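Long-range contacts in iron binding protein FbpA (Mannheimia haemolytica, PDB 1SI1), which binds ferric iron in the periplasm and probably hands it on for bacterial iron uptake, as a member of the solute-binding protein family: residues Y7-P12 against L56-S61; A52-T57 against V234-H239; R101-Y106 against G226-I231. One frame throughout, in Å; residues are numbered along the deposited sequence.

Contact 1 of 3, residues Y7-P12 against L56-S61; sequences YSYRQP and LTVDIS
Strand 3-8 ends beside strand 54-58 in parallel register, S8 facing L56, and two backbone bonds tie them: L56 N gives to Y7 O at 2.8 Å, and Y9 N returns to L56 O at 2.9 Å. Beyond this pair the first chain turns aside, and its side chains take over. Y9 holds CG anti to its own N (chi1 159°), which brings the ring across V58 at about a right angle; CE2 lies 3.7 Å from V58 CB, while T57 OG1 sits 3.4 Å from Y9 CB. R10 reaches the same valine, V58 CG2 lying over one face of the guanidinium, 3.5 Å from R10 NH1. That group is also paired with E268 in a salt bridge. L56 CD2 fits between S8 OG, at 3.6 Å, and R10 CB. The S8 hydroxyl donates to R10 O at 2.6 Å, in the carbonyl plane on a lone pair, linking the strand end to the loop that follows. D59, at the N-cap of helix 60-67, accepts from both S61 N and S61 OG on OD1. Parallel strands whose C-terminal ends open into ligand-facing loops are characteristic of periplasmic binding proteins, and here the V58 side chain lies about 6 Å from the bound ferric ion.

Contact 2 of 3, residues A52-T57 against V234-H239; sequences ADVLLT and VVIAKH
V54 and L56 share one face of an antiparallel pair with V234 and I236, in the mixed sheet of a periplasmic binding protein fold; L55 and V235 turn to the other face. The two short strands run 161° apart in direction, their axes approaching to 4.6 Å. On the V54 face, V234 CG1 is the bump: it enters the hollow between the two neighbouring side chains of the opposite strand, 3.8 Å from V54 CG1 and 4.0 Å from L56 CG. V234 has CG1 anti to its carbonyl carbon (chi1 -74°), and this rotation carries the methyl in between them. The other branch of V54, CG2, meets the tip of I236, with CD1 at 3.9 Å. Helix 243-253 packs over this face, I250 touching V54, V234 and I236. On the L55 and V235 face, these two residues stand level as a hydrogen-bonded pair, and the L55 side chain leans along the strand until CG reaches the small A237 CB. I66 of helix 60-67 packs on L55 there. Beyond the regular strand, the A237 methyl packs against the 52-53 backbone. D53 turns its carboxylate elsewhere, OD2 accepting from S240 OG and N242 N. Its carbonyl still serves the pair: A237 N donates to D53 O at 2.9 Å from above the carbonyl plane, 41° out of it, while A237 CB lies 3.3 Å from A52 O.

Contact 3 of 3, residues R101-Y106 against G226-I231; sequences RARVIY and GTHKNI
R101 and N230 face each other as an antiparallel hydrogen-bonded pair, each backbone N giving to the other's O at 2.9 Å. Both bonds are about equally straight at the hydrogen, but N230 N lies nearly in line with R101 C=O, whereas R101 N meets N230 O from 39° above the carbonyl plane. R103 N adds a third bond, to H228 O. CA-H...O contacts accompany these, K229 CA standing 3.2 Å from R101 O. Among apolar contacts, A102 CB meets T227 CG2 at 3.6 Å, and R103 CB lies at the H228 ring edge, in plane, 3.7 Å from CD2. The R101 and N230 side chains run side by side, CG against CB at 3.8 Å, guanidinium and amide planes at 90°. Outside partners take the charges: R101 pairs with E268 and R103 with D178. N230 OD1 accepts from I231 N within its own segment and from I60 N outside it. The R101 side chain comes within about 4 Å of the ferric ion. Long strands like 96-108 and 228-236 probably form the interlobe hinge, as in other periplasmic binding proteins. Strand 192-196 also pairs with strand 96-108, helix 141-168 sets Y142 against both arginines, and helix 294-310 packs on H228, N230 and I231.

All three contacts are buried and belong to one mixed sheet, but they differ in their distance from the iron. Contacts 1 and 2 share L56 and T57: strand 54-58 pairs with strand 3-8 in parallel and with strand 228-236 antiparallel. Contact 2, away from the annotated sites, is almost wholly aliphatic across its faces. Contacts 1 and 3 bring polar and charged groups toward the metal, and they meet directly, probably through a hydrogen bond from D59 N to I231 O; R10 and R101 share E268 as a partner. Strand 228-236 thus runs from the aliphatic pairing of contact 2 to contact 3; the centres of contacts 2 and 3 are about 25 Å apart.

Contact 1 of 3, residues Y7-P12 against L56-S61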
loop_
_atom_site.group_PDB
_atom_site.type_symbol
_atom_site.label_atom_id
_atom_site.label_comp_id
_atom_site.label_asym_id
_atom_site.label_seq_id
_atom_site.Cartn_x
_atom_site.Cartn_y
_atom_site.Cartn_z
ATOM N N TYR A 7 2.772 0.361 -18.295
ATOM C CA TYR A 7 2.775 1.736 -17.808
ATOM C C TYR A 7 2.774 1.668 -16.303
ATOM O O TYR A 7 1.858 1.112 -15.700
ATOM C CB TYR A 7 1.545 2.507 -18.274
ATOM C CG TYR A 7 1.543 2.983 -19.708
ATOM C CD1 TYR A 7 2.114 2.232 -20.733
ATOM C CD2 TYR A 7 0.899 4.174 -20.047
ATOM C CE1 TYR A 7 2.083 2.679 -22.056
ATOM C CE2 TYR A 7 0.861 4.624 -21.354
ATOM C CZ TYR A 7 1.444 3.867 -22.351
ATOM O OH TYR A 7 1.394 4.307 -23.648
ATOM N N SER A 8 3.790 2.244 -15.691
ATOM C CA SER A 8 4.034 2.060 -14.276
ATOM C C SER A 8 4.134 3.370 -13.533
ATOM O O SER A 8 4.875 4.260 -13.918
ATOM C CB SER A 8 5.330 1.298 -14.068
ATOM O OG SER A 8 5.595 1.126 -12.697
ATOM N N TYR A 9 3.369 3.485 -12.463
ATOM C CA TYR A 9 3.559 4.538 -11.478
ATOM C C TYR A 9 4.845 4.296 -10.687
ATOM O O TYR A 9 5.507 5.233 -10.219
ATOM C CB TYR A 9 2.350 4.565 -10.526
ATOM C CG TYR A 9 2.624 5.239 -9.214
ATOM C CD1 TYR A 9 2.446 6.608 -9.053
ATOM C CD2 TYR A 9 3.077 4.501 -8.126
ATOM C CE1 TYR A 9 2.721 7.212 -7.838
ATOM C CE2 TYR A 9 3.363 5.090 -6.941
ATOM C CZ TYR A 9 3.176 6.439 -6.789
ATOM O OH TYR A 9 3.463 7.016 -5.566
ATOM N N ARG A 10 5.174 3.028 -10.472
ATOM C CA ARG A 10 6.323 2.640 -9.689
ATOM C C ARG A 10 7.603 2.766 -10.511
ATOM O O ARG A 10 7.609 2.492 -11.710
ATOM C CB ARG A 10 6.109 1.218 -9.200
ATOM C CG ARG A 10 7.258 0.558 -8.498
ATOM C CD ARG A 10 6.794 -0.612 -7.660
ATOM N NE ARG A 10 6.259 -0.157 -6.385
ATOM C CZ ARG A 10 5.765 -0.937 -5.443
ATOM N NH1 ARG A 10 5.395 -0.386 -4.307
ATOM N NH2 ARG A 10 5.616 -2.238 -5.618
ATOM N N GLN A 11 8.684 3.179 -9.863
ATOM C CA GLN A 11 9.939 3.444 -10.555
ATOM C C GLN A 11 10.406 2.185 -11.250
ATOM O O GLN A 11 10.311 1.097 -10.705
ATOM C CB GLN A 11 10.998 3.929 -9.569
ATOM C CG GLN A 11 10.694 5.323 -9.083
ATOM C CD GLN A 11 11.848 5.976 -8.374
ATOM O OE1 GLN A 11 12.480 5.361 -7.519
ATOM N NE2 GLN A 11 12.124 7.231 -8.718
ATOM N N PRO A 12 10.870 2.323 -12.486
ATOM C CA PRO A 12 11.283 1.162 -13.267
ATOM C C PRO A 12 12.230 0.191 -12.562
ATOM O O PRO A 12 12.046 -1.002 -12.702
ATOM C CB PRO A 12 11.898 1.803 -14.503
ATOM C CG PRO A 12 11.105 3.004 -14.670
ATOM C CD PRO A 12 10.925 3.552 -13.293
ATOM N N LEU A 56 0.412 -0.567 -13.931
ATOM C CA LEU A 56 0.939 -0.994 -12.662
ATOM C C LEU A 56 1.007 0.190 -11.744
ATOM O O LEU A 56 1.606 1.208 -12.064
ATOM C CB LEU A 56 2.323 -1.595 -12.877
ATOM C CG LEU A 56 2.983 -2.287 -11.677
ATOM C CD1 LEU A 56 3.959 -3.367 -12.110
ATOM C CD2 LEU A 56 3.687 -1.283 -10.767
ATOM N N THR A 57 0.349 0.096 -10.601
ATOM C CA THR A 57 0.348 1.200 -9.691
ATOM C C THR A 57 0.316 0.734 -8.252
ATOM O O THR A 57 0.395 -0.461 -7.960
ATOM C CB THR A 57 -0.786 2.175 -10.042
ATOM O OG1 THR A 57 -0.584 3.419 -9.357
ATOM C CG2 THR A 57 -2.149 1.656 -9.601
ATOM N N VAL A 58 0.284 1.707 -7.364
ATOM C CA VAL A 58 0.463 1.474 -5.956
ATOM C C VAL A 58 -0.628 2.217 -5.231
ATOM O O VAL A 58 -0.884 3.365 -5.543
ATOM C CB VAL A 58 1.852 1.990 -5.498
ATOM C CG1 VAL A 58 1.995 1.876 -4.007
ATOM C CG2 VAL A 58 2.983 1.237 -6.199
ATOM N N ASP A 59 -1.220 1.542 -4.253
ATOM C CA ASP A 59 -2.267 2.047 -3.362
ATOM C C ASP A 59 -3.639 1.872 -3.985
ATOM O O ASP A 59 -3.852 2.176 -5.158
ATOM C CB ASP A 59 -2.035 3.505 -2.984
ATOM C CG ASP A 59 -2.836 3.929 -1.772
ATOM O OD1 ASP A 59 -4.062 4.141 -1.874
ATOM O OD2 ASP A 59 -2.308 4.085 -0.665
ATOM N N ILE A 60 -4.577 1.372 -3.194
ATOM C CA ILE A 60 -5.919 1.166 -3.683
ATOM C C ILE A 60 -6.531 2.457 -4.262
ATOM O O ILE A 60 -7.305 2.386 -5.209
ATOM C CB ILE A 60 -6.805 0.530 -2.586
ATOM C CG1 ILE A 60 -8.157 0.087 -3.158
ATOM C CG2 ILE A 60 -7.013 1.494 -1.425
ATOM C CD1 ILE A 60 -8.061 -1.022 -4.192
ATOM N N SER A 61 -6.161 3.617 -3.736
ATOM C CA SER A 61 -6.661 4.869 -4.286
ATOM C C SER A 61 -6.256 5.075 -5.743
ATOM O O SER A 61 -7.047 5.605 -6.526
ATOM C CB SER A 61 -6.230 6.057 -3.436
ATOM O OG SER A 61 -4.843 6.271 -3.528
#

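Contact 2 of 3, residues A52-T57 against V234-H239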
loop_
_atom_site.group_PDB
_atom_site.type_symbol
_atom_site.label_atom_id
_atom_site.label_comp_id
_atom_site.label_asym_id
_atom_site.label_seq_id
_atom_site.Cartn_x
_atom_site.Cartn_y
_atom_site.Cartn_z
ATOM N N ALA A 52 -0.764 1.050 -24.092
ATOM C CA ALA A 52 -0.701 0.486 -22.752
ATOM C C ALA A 52 -1.408 -0.861 -22.678
ATOM O O ALA A 52 -2.556 -1.002 -23.115
ATOM C CB ALA A 52 -1.293 1.449 -21.736
ATOM N N ASP A 53 -0.722 -1.825 -22.071
ATOM C CA ASP A 53 -1.249 -3.169 -21.866
ATOM C C ASP A 53 -1.510 -3.403 -20.394
ATOM O O ASP A 53 -2.611 -3.789 -20.006
ATOM C CB ASP A 53 -0.249 -4.211 -22.351
ATOM C CG ASP A 53 -0.161 -4.261 -23.841
ATOM O OD1 ASP A 53 0.963 -4.203 -24.373
ATOM O OD2 ASP A 53 -1.178 -4.366 -24.530
ATOM N N VAL A 54 -0.479 -3.206 -19.585
ATOM C CA VAL A 54 -0.584 -3.410 -18.146
ATOM C C VAL A 54 -0.334 -2.074 -17.471
ATOM O O VAL A 54 0.658 -1.423 -17.746
ATOM C CB VAL A 54 0.445 -4.410 -17.649
ATOM C CG1 VAL A 54 0.404 -4.526 -16.114
ATOM C CG2 VAL A 54 0.225 -5.773 -18.301
ATOM N N LEU A 55 -1.238 -1.692 -16.588
ATOM C CA LEU A 55 -1.124 -0.504 -15.766
ATOM C C LEU A 55 -0.758 -0.969 -14.379
ATOM O O LEU A 55 -1.500 -1.714 -13.746
ATOM C CB LEU A 55 -2.437 0.256 -15.765
ATOM C CG LEU A 55 -3.064 0.486 -17.139
ATOM C CD1 LEU A 55 -4.304 1.319 -16.965
ATOM C CD2 LEU A 55 -2.083 1.165 -18.074
ATOM N N LEU A 56 0.412 -0.567 -13.931
ATOM C CA LEU A 56 0.939 -0.994 -12.662
ATOM C C LEU A 56 1.007 0.190 -11.744
ATOM O O LEU A 56 1.606 1.208 -12.064
ATOM C CB LEU A 56 2.323 -1.595 -12.877
ATOM C CG LEU A 56 2.983 -2.287 -11.677
ATOM C CD1 LEU A 56 3.959 -3.367 -12.110
ATOM C CD2 LEU A 56 3.687 -1.283 -10.767
ATOM N N THR A 57 0.349 0.096 -10.601
ATOM C CA THR A 57 0.348 1.200 -9.691
ATOM C C THR A 57 0.316 0.734 -8.252
ATOM O O THR A 57 0.395 -0.461 -7.960
ATOM C CB THR A 57 -0.786 2.175 -10.042
ATOM O OG1 THR A 57 -0.584 3.419 -9.357
ATOM C CG2 THR A 57 -2.149 1.656 -9.601
ATOM N N VAL A 234 -2.153 -4.263 -10.420
ATOM C CA VAL A 234 -2.167 -4.136 -11.865
ATOM C C VAL A 234 -3.577 -4.187 -12.408
ATOM O O VAL A 234 -4.472 -4.757 -11.810
ATOM C CB VAL A 234 -1.335 -5.245 -12.563
ATOM C CG1 VAL A 234 0.159 -5.003 -12.397
ATOM C CG2 VAL A 234 -1.722 -6.646 -12.053
ATOM N N VAL A 235 -3.725 -3.580 -13.569
ATOM C CA VAL A 235 -4.956 -3.521 -14.314
ATOM C C VAL A 235 -4.551 -3.753 -15.753
ATOM O O VAL A 235 -3.505 -3.285 -16.196
ATOM C CB VAL A 235 -5.598 -2.143 -14.166
ATOM C CG1 VAL A 235 -6.680 -1.899 -15.217
ATOM C CG2 VAL A 235 -6.170 -1.959 -12.751
ATOM N N ILE A 236 -5.372 -4.484 -16.488
ATOM C CA ILE A 236 -5.177 -4.601 -17.926
ATOM C C ILE A 236 -5.924 -3.448 -18.569
ATOM O O ILE A 236 -7.105 -3.277 -18.340
ATOM C CB ILE A 236 -5.689 -5.955 -18.426
ATOM C CG1 ILE A 236 -4.907 -7.100 -17.769
ATOM C CG2 ILE A 236 -5.577 -6.038 -19.940
ATOM C CD1 ILE A 236 -3.416 -6.990 -17.857
ATOM N N ALA A 237 -5.225 -2.642 -19.356
ATOM C CA ALA A 237 -5.809 -1.456 -19.961
ATOM C C ALA A 237 -6.965 -1.790 -20.894
ATOM O O ALA A 237 -6.935 -2.801 -21.606
ATOM C CB ALA A 237 -4.753 -0.684 -20.703
ATOM N N LYS A 238 -7.956 -0.904 -20.913
ATOM C CA LYS A 238 -9.141 -1.062 -21.748
ATOM C C LYS A 238 -8.805 -1.384 -23.197
ATOM O O LYS A 238 -9.410 -2.276 -23.782
ATOM C CB LYS A 238 -10.001 0.202 -21.697
ATOM C CG LYS A 238 -11.355 0.036 -22.398
ATOM C CD LYS A 238 -12.281 1.215 -22.162
ATOM C CE LYS A 238 -13.506 1.130 -23.071
ATOM N NZ LYS A 238 -14.568 2.116 -22.718
ATOM N N HIS A 239 -7.841 -0.672 -23.763
ATOM C CA HIS A 239 -7.517 -0.814 -25.187
ATOM C C HIS A 239 -6.227 -1.572 -25.443
ATOM O O HIS A 239 -5.626 -1.446 -26.505
ATOM C CB HIS A 239 -7.483 0.567 -25.835
ATOM C CG HIS A 239 -8.797 1.269 -25.762
ATOM N ND1 HIS A 239 -9.894 0.855 -26.485
ATOM C CD2 HIS A 239 -9.205 2.326 -25.024
ATOM C CE1 HIS A 239 -10.918 1.643 -26.211
ATOM N NE2 HIS A 239 -10.530 2.541 -25.323
#

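Contact 3 of 3, residues R101-Y106 against G226-I231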
loop_
_atom_site.group_PDB
_atom_site.type_symbol
_atom_site.label_atom_id
_atom_site.label_comp_id
_atom_site.label_asym_id
_atom_site.label_seq_id
_atom_site.Cartn_x
_atom_site.Cartn_y
_atom_site.Cartn_z
ATOM N N ARG A 101 1.380 -3.778 1.528
ATOM C CA ARG A 101 2.134 -2.959 2.439
ATOM C C ARG A 101 1.302 -2.863 3.707
ATOM O O ARG A 101 0.109 -2.656 3.646
ATOM C CB ARG A 101 2.416 -1.577 1.861
ATOM C CG ARG A 101 1.218 -0.840 1.291
ATOM C CD ARG A 101 1.114 -0.809 -0.240
ATOM N NE ARG A 101 2.378 -0.455 -0.859
ATOM C CZ ARG A 101 2.837 0.795 -1.064
ATOM N NH1 ARG A 101 4.024 0.953 -1.622
ATOM N NH2 ARG A 101 2.154 1.877 -0.725
ATOM N N ALA A 102 1.954 -3.007 4.844
ATOM C CA ALA A 102 1.299 -2.903 6.142
ATOM C C ALA A 102 1.402 -1.480 6.661
ATOM O O ALA A 102 2.465 -0.879 6.584
ATOM C CB ALA A 102 1.966 -3.856 7.106
ATOM N N ARG A 103 0.307 -0.932 7.188
ATOM C CA ARG A 103 0.361 0.348 7.858
ATOM C C ARG A 103 0.540 0.073 9.337
ATOM O O ARG A 103 -0.331 -0.473 10.005
ATOM C CB ARG A 103 -0.885 1.185 7.572
ATOM C CG ARG A 103 -0.735 2.657 7.921
ATOM C CD ARG A 103 -1.386 3.589 6.922
ATOM N NE ARG A 103 -1.060 4.988 7.160
ATOM C CZ ARG A 103 0.108 5.546 6.863
ATOM N NH1 ARG A 103 0.321 6.834 7.102
ATOM N NH2 ARG A 103 1.059 4.819 6.298
ATOM N N VAL A 104 1.725 0.383 9.818
ATOM C CA VAL A 104 2.170 -0.037 11.128
ATOM C C VAL A 104 2.279 1.171 12.050
ATOM O O VAL A 104 2.054 2.309 11.649
ATOM C CB VAL A 104 3.541 -0.780 11.035
ATOM C CG1 VAL A 104 3.429 -2.021 10.163
ATOM C CG2 VAL A 104 4.628 0.134 10.500
ATOM N N ILE A 105 2.600 0.894 13.306
ATOM C CA ILE A 105 2.858 1.929 14.292
ATOM C C ILE A 105 4.324 1.844 14.660
ATOM O O ILE A 105 4.806 0.803 15.111
ATOM C CB ILE A 105 1.978 1.720 15.517
ATOM C CG1 ILE A 105 0.506 1.798 15.114
ATOM C CG2 ILE A 105 2.325 2.737 16.596
ATOM C CD1 ILE A 105 -0.480 1.383 16.200
ATOM N N TYR A 106 5.051 2.924 14.414
ATOM C CA TYR A 106 6.433 3.043 14.826
ATOM C C TYR A 106 6.458 3.633 16.219
ATOM O O TYR A 106 5.698 4.539 16.515
ATOM C CB TYR A 106 7.215 3.931 13.866
ATOM C CG TYR A 106 7.370 3.308 12.502
ATOM C CD1 TYR A 106 6.618 3.717 11.409
ATOM C CD2 TYR A 106 8.265 2.282 12.315
ATOM C CE1 TYR A 106 6.769 3.117 10.163
ATOM C CE2 TYR A 106 8.433 1.685 11.083
ATOM C CZ TYR A 106 7.682 2.103 10.013
ATOM O OH TYR A 106 7.869 1.488 8.798
ATOM N N GLY A 226 -6.375 -6.814 13.406
ATOM C CA GLY A 226 -4.979 -6.939 13.058
ATOM C C GLY A 226 -4.421 -5.731 12.343
ATOM O O GLY A 226 -4.782 -4.598 12.620
ATOM N N THR A 227 -3.486 -6.002 11.442
ATOM C CA THR A 227 -2.761 -4.971 10.743
ATOM C C THR A 227 -3.389 -4.673 9.396
ATOM O O THR A 227 -3.677 -5.566 8.617
ATOM C CB THR A 227 -1.308 -5.433 10.578
ATOM O OG1 THR A 227 -0.647 -5.381 11.853
ATOM C CG2 THR A 227 -0.506 -4.487 9.695
ATOM N N HIS A 228 -3.613 -3.393 9.148
ATOM C CA HIS A 228 -4.146 -2.894 7.889
ATOM C C HIS A 228 -3.135 -3.119 6.768
ATOM O O HIS A 228 -1.946 -2.800 6.927
ATOM C CB HIS A 228 -4.482 -1.395 8.041
ATOM C CG HIS A 228 -4.781 -0.696 6.753
ATOM N ND1 HIS A 228 -5.901 -0.955 6.004
ATOM C CD2 HIS A 228 -4.107 0.275 6.095
ATOM C CE1 HIS A 228 -5.885 -0.206 4.915
ATOM N NE2 HIS A 228 -4.803 0.545 4.942
ATOM N N LYS A 229 -3.618 -3.675 5.661
ATOM C CA LYS A 229 -2.819 -3.796 4.456
ATOM C C LYS A 229 -3.431 -3.017 3.312
ATOM O O LYS A 229 -4.654 -3.002 3.106
ATOM C CB LYS A 229 -2.652 -5.252 4.044
ATOM C CG LYS A 229 -1.582 -6.005 4.843
ATOM C CD LYS A 229 -1.348 -7.416 4.303
ATOM C CE LYS A 229 -0.020 -7.993 4.768
ATOM N NZ LYS A 229 -0.019 -9.463 4.580
ATOM N N ASN A 230 -2.554 -2.363 2.561
ATOM C CA ASN A 230 -2.895 -1.765 1.286
ATOM C C ASN A 230 -2.101 -2.537 0.238
ATOM O O ASN A 230 -1.324 -3.421 0.596
ATOM C CB ASN A 230 -2.549 -0.278 1.292
ATOM C CG ASN A 230 -3.435 0.536 0.392
ATOM O OD1 ASN A 230 -3.734 0.138 -0.724
ATOM N ND2 ASN A 230 -3.842 1.699 0.866
ATOM N N ILE A 231 -2.285 -2.222 -1.042
ATOM C CA ILE A 231 -1.727 -3.035 -2.111
ATOM C C ILE A 231 -0.982 -2.215 -3.128
ATOM O O ILE A 231 -1.192 -1.027 -3.254
ATOM C CB ILE A 231 -2.835 -3.804 -2.857
ATOM C CG1 ILE A 231 -3.924 -2.862 -3.365
ATOM C CG2 ILE A 231 -3.434 -4.851 -1.971
ATOM C CD1 ILE A 231 -4.704 -3.411 -4.551
#